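Local coordinates for lipase, class 3 (Penicillium roqueforti FM164, PDB 6L7N), which probably hydrolyses ester bonds of acylglycerols, as a fungal class 3 lipase of the alpha/beta-hydrolase fold, at residues V71-S85 with N136-G149. Residues are numbered along the deposited sequence; the frame is centred on the assembly and turned at random.
Sequences VDHANEAVVLSFRGS and NPGYELAVVGHSLG
The Y139 ring lies between E76 and N136: the CA of E76 sits 3.5 Å from the ring centroid, squarely over the middle of one face in a CH-pi contact, while CB of N136 covers the opposite face nearer the rim. CG1 of V71 comes up to the ring edge, 3.8 Å from CE2 of Y139. With chi1 at -79°, the Y139 ring swings beside its own backbone N and reaches the turn of the 66-72/77-83 hairpin, where its OH shares a 2.7 Å hydrogen bond with ND1 of H73, in the plane of the imidazole. V71 CG1 also rests on one face of that imidazole, offset toward the rim. Further along, the F82 ring takes CG1 of V143 at its edge, 3.8 Å from CE2 of F82.

Between these aromatic ends, strands 77-83 and 140-146 pair in parallel. Six backbone hydrogen bonds run from E140 N to E76 O through to F82 N to V144 O. Beyond them the strands splay: water 1 bridges F82 O and H146 N, and water 2 links G84 N to H146 O. Strand 140-146 then turns into helix 148-161 through a GxSxG sequence, consistent with a nucleophile elbow; S147 OG is hydrogen-bonded to H261. V78, L80, F82 and V143 share one sheet face, the last three packing against helix 148-161; A77 and S81 touch helix 6-22 on the other, and strands 66-72 and 169-173 flank the pair.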
# COMPACT_ATOMS: atom_id res chain seq x y z
N VAL A 71 -16.75 -2.20 -0.40
CA VAL A 71 -17.17 -3.21 0.56
C VAL A 71 -17.17 -4.57 -0.13
O VAL A 71 -17.71 -4.72 -1.23
CB VAL A 71 -18.55 -2.91 1.17
CG1 VAL A 71 -19.10 -4.18 1.80
CG2 VAL A 71 -18.44 -1.82 2.27
N ASP A 72 -16.57 -5.55 0.54
CA ASP A 72 -16.38 -6.91 0.07
C ASP A 72 -17.18 -7.80 1.02
O ASP A 72 -16.75 -8.06 2.15
CB ASP A 72 -14.88 -7.24 0.08
CG ASP A 72 -14.58 -8.66 -0.30
OD1 ASP A 72 -15.49 -9.53 -0.30
OD2 ASP A 72 -13.39 -8.90 -0.59
N HIS A 73 -18.37 -8.21 0.58
CA HIS A 73 -19.23 -9.07 1.38
C HIS A 73 -18.76 -10.51 1.40
O HIS A 73 -19.13 -11.27 2.31
CB HIS A 73 -20.67 -9.01 0.84
CG HIS A 73 -21.29 -7.66 0.98
ND1 HIS A 73 -21.59 -7.10 2.20
CD2 HIS A 73 -21.66 -6.74 0.05
CE1 HIS A 73 -22.12 -5.90 2.02
NE2 HIS A 73 -22.17 -5.66 0.72
N ALA A 74 -17.97 -10.93 0.41
CA ALA A 74 -17.43 -12.28 0.44
C ALA A 74 -16.42 -12.44 1.57
O ALA A 74 -16.44 -13.44 2.30
CB ALA A 74 -16.80 -12.62 -0.91
N ASN A 75 -15.53 -11.46 1.74
CA ASN A 75 -14.48 -11.54 2.75
C ASN A 75 -14.76 -10.66 3.97
O ASN A 75 -13.89 -10.52 4.83
CB ASN A 75 -13.13 -11.19 2.12
CG ASN A 75 -12.75 -12.14 0.99
OD1 ASN A 75 -12.43 -13.31 1.23
ND2 ASN A 75 -12.80 -11.65 -0.24
N GLU A 76 -15.96 -10.09 4.07
CA GLU A 76 -16.38 -9.29 5.21
C GLU A 76 -15.37 -8.19 5.52
O GLU A 76 -14.81 -8.09 6.61
CB GLU A 76 -16.63 -10.17 6.45
CG GLU A 76 -17.89 -11.04 6.34
CD GLU A 76 -18.50 -11.43 7.69
OE1 GLU A 76 -18.60 -10.56 8.59
OE2 GLU A 76 -18.89 -12.60 7.87
N ALA A 77 -15.11 -7.35 4.51
CA ALA A 77 -14.12 -6.31 4.68
C ALA A 77 -14.55 -5.02 4.01
O ALA A 77 -15.12 -5.03 2.92
CB ALA A 77 -12.75 -6.73 4.12
N VAL A 78 -14.29 -3.90 4.70
CA VAL A 78 -14.27 -2.58 4.09
C VAL A 78 -12.85 -2.33 3.64
O VAL A 78 -11.91 -2.60 4.39
CB VAL A 78 -14.74 -1.51 5.08
CG1 VAL A 78 -14.61 -0.12 4.49
CG2 VAL A 78 -16.19 -1.78 5.50
N VAL A 79 -12.68 -1.87 2.40
CA VAL A 79 -11.38 -1.76 1.75
C VAL A 79 -11.14 -0.31 1.39
O VAL A 79 -11.92 0.30 0.65
CB VAL A 79 -11.27 -2.65 0.51
CG1 VAL A 79 -9.92 -2.48 -0.18
CG2 VAL A 79 -11.53 -4.12 0.87
N LEU A 80 -10.04 0.24 1.90
CA LEU A 80 -9.60 1.59 1.60
C LEU A 80 -8.35 1.45 0.75
O LEU A 80 -7.32 1.00 1.25
CB LEU A 80 -9.30 2.36 2.88
CG LEU A 80 -8.66 3.75 2.74
CD1 LEU A 80 -9.44 4.63 1.77
CD2 LEU A 80 -8.56 4.38 4.14
N SER A 81 -8.44 1.84 -0.53
CA SER A 81 -7.36 1.62 -1.48
C SER A 81 -6.83 2.96 -1.99
O SER A 81 -7.62 3.83 -2.37
CB SER A 81 -7.84 0.78 -2.66
OG SER A 81 -6.88 0.77 -3.70
N PHE A 82 -5.50 3.09 -2.00
CA PHE A 82 -4.81 4.30 -2.44
C PHE A 82 -3.92 4.04 -3.64
O PHE A 82 -3.13 3.09 -3.64
CB PHE A 82 -3.91 4.88 -1.33
CG PHE A 82 -4.66 5.42 -0.15
CD1 PHE A 82 -5.19 6.69 -0.17
CD2 PHE A 82 -4.79 4.66 1.00
CE1 PHE A 82 -5.87 7.19 0.93
CE2 PHE A 82 -5.45 5.14 2.09
CZ PHE A 82 -6.00 6.42 2.06
N ARG A 83 -4.03 4.90 -4.65
CA ARG A 83 -3.07 5.02 -5.73
C ARG A 83 -2.39 6.38 -5.61
O ARG A 83 -3.07 7.41 -5.48
CB ARG A 83 -3.76 4.88 -7.10
CG ARG A 83 -2.80 4.73 -8.28
CD ARG A 83 -3.21 5.61 -9.47
NE ARG A 83 -2.90 7.02 -9.24
CZ ARG A 83 -3.48 8.04 -9.86
NH1 ARG A 83 -3.13 9.29 -9.56
NH2 ARG A 83 -4.39 7.82 -10.79
N GLY A 84 -1.07 6.39 -5.62
CA GLY A 84 -0.31 7.62 -5.62
C GLY A 84 0.03 8.07 -7.02
O GLY A 84 -0.48 7.55 -8.02
N SER A 85 0.93 9.04 -7.11
CA SER A 85 1.38 9.49 -8.41
C SER A 85 1.98 8.33 -9.18
O SER A 85 2.76 7.54 -8.63
CB SER A 85 2.41 10.60 -8.26
OG SER A 85 3.03 10.84 -9.51
N ASN A 136 -21.63 -1.88 8.10
CA ASN A 136 -21.10 -3.24 8.05
C ASN A 136 -20.33 -3.54 9.33
O ASN A 136 -19.10 -3.67 9.32
CB ASN A 136 -20.19 -3.42 6.83
CG ASN A 136 -20.93 -3.21 5.52
OD1 ASN A 136 -21.55 -4.13 4.99
ND2 ASN A 136 -20.88 -1.99 5.02
N PRO A 137 -21.03 -3.71 10.46
CA PRO A 137 -20.37 -3.66 11.77
C PRO A 137 -19.38 -4.79 12.05
O PRO A 137 -18.43 -4.59 12.81
CB PRO A 137 -21.55 -3.71 12.76
CG PRO A 137 -22.63 -4.42 12.01
CD PRO A 137 -22.49 -3.93 10.58
N GLY A 138 -19.60 -5.98 11.51
CA GLY A 138 -18.71 -7.09 11.77
C GLY A 138 -17.53 -7.18 10.82
O GLY A 138 -16.79 -8.17 10.84
N TYR A 139 -17.34 -6.17 9.98
CA TYR A 139 -16.34 -6.24 8.92
C TYR A 139 -15.01 -5.68 9.40
O TYR A 139 -14.96 -4.76 10.22
CB TYR A 139 -16.81 -5.47 7.68
CG TYR A 139 -17.81 -6.22 6.82
CD1 TYR A 139 -18.59 -7.25 7.35
CD2 TYR A 139 -17.99 -5.90 5.49
CE1 TYR A 139 -19.51 -7.93 6.58
CE2 TYR A 139 -18.92 -6.58 4.69
CZ TYR A 139 -19.67 -7.60 5.25
OH TYR A 139 -20.59 -8.27 4.46
N GLU A 140 -13.93 -6.27 8.90
CA GLU A 140 -12.61 -5.73 9.14
C GLU A 140 -12.37 -4.55 8.21
O GLU A 140 -13.12 -4.30 7.26
CB GLU A 140 -11.54 -6.81 8.94
CG GLU A 140 -11.32 -7.19 7.49
CD GLU A 140 -10.29 -8.29 7.30
OE1 GLU A 140 -9.39 -8.44 8.15
OE2 GLU A 140 -10.37 -9.01 6.28
N LEU A 141 -11.34 -3.77 8.50
CA LEU A 141 -10.95 -2.67 7.64
C LEU A 141 -9.58 -3.01 7.11
O LEU A 141 -8.68 -3.35 7.88
CB LEU A 141 -10.93 -1.32 8.38
CG LEU A 141 -10.26 -0.17 7.60
CD1 LEU A 141 -11.04 0.22 6.35
CD2 LEU A 141 -10.00 1.06 8.46
N ALA A 142 -9.44 -2.97 5.79
CA ALA A 142 -8.20 -3.30 5.10
C ALA A 142 -7.81 -2.08 4.29
O ALA A 142 -8.58 -1.59 3.47
CB ALA A 142 -8.38 -4.53 4.20
N VAL A 143 -6.61 -1.57 4.54
CA VAL A 143 -6.07 -0.44 3.81
C VAL A 143 -4.96 -0.98 2.93
O VAL A 143 -4.09 -1.71 3.42
CB VAL A 143 -5.54 0.64 4.76
CG1 VAL A 143 -5.15 1.88 4.00
CG2 VAL A 143 -6.57 0.94 5.86
N VAL A 144 -5.01 -0.66 1.64
CA VAL A 144 -4.13 -1.31 0.69
C VAL A 144 -3.62 -0.30 -0.33
O VAL A 144 -4.30 0.68 -0.68
CB VAL A 144 -4.84 -2.50 0.01
CG1 VAL A 144 -6.14 -2.03 -0.63
CG2 VAL A 144 -3.95 -3.18 -1.02
N GLY A 145 -2.40 -0.53 -0.80
CA GLY A 145 -1.94 0.23 -1.95
C GLY A 145 -0.66 -0.37 -2.48
O GLY A 145 -0.08 -1.27 -1.87
N HIS A 146 -0.24 0.16 -3.63
CA HIS A 146 0.99 -0.26 -4.28
C HIS A 146 1.81 0.98 -4.59
O HIS A 146 1.25 2.06 -4.81
CB HIS A 146 0.69 -1.06 -5.58
CG HIS A 146 1.88 -1.30 -6.45
ND1 HIS A 146 2.13 -0.56 -7.59
CD2 HIS A 146 2.87 -2.23 -6.38
CE1 HIS A 146 3.23 -1.01 -8.17
NE2 HIS A 146 3.70 -2.02 -7.47
N SER A 147 3.13 0.84 -4.58
CA SER A 147 4.02 1.92 -5.01
C SER A 147 3.83 3.12 -4.07
O SER A 147 3.67 2.92 -2.86
CB SER A 147 3.77 2.23 -6.48
OG SER A 147 4.75 3.12 -6.98
N LEU A 148 3.88 4.36 -4.57
CA LEU A 148 3.67 5.52 -3.70
C LEU A 148 2.32 5.45 -3.00
O LEU A 148 2.19 5.91 -1.86
CB LEU A 148 3.80 6.82 -4.50
CG LEU A 148 5.08 6.92 -5.34
CD1 LEU A 148 5.25 8.32 -5.96
CD2 LEU A 148 6.27 6.54 -4.49
N GLY A 149 1.31 4.86 -3.65
CA GLY A 149 0.04 4.66 -2.96
C GLY A 149 0.19 3.82 -1.70
O GLY A 149 -0.48 4.07 -0.69
O HOH W 1 -2.01 1.41 -5.36
O HOH W 2 0.40 4.18 -6.39
O HOH W 3 2.65 5.11 -7.68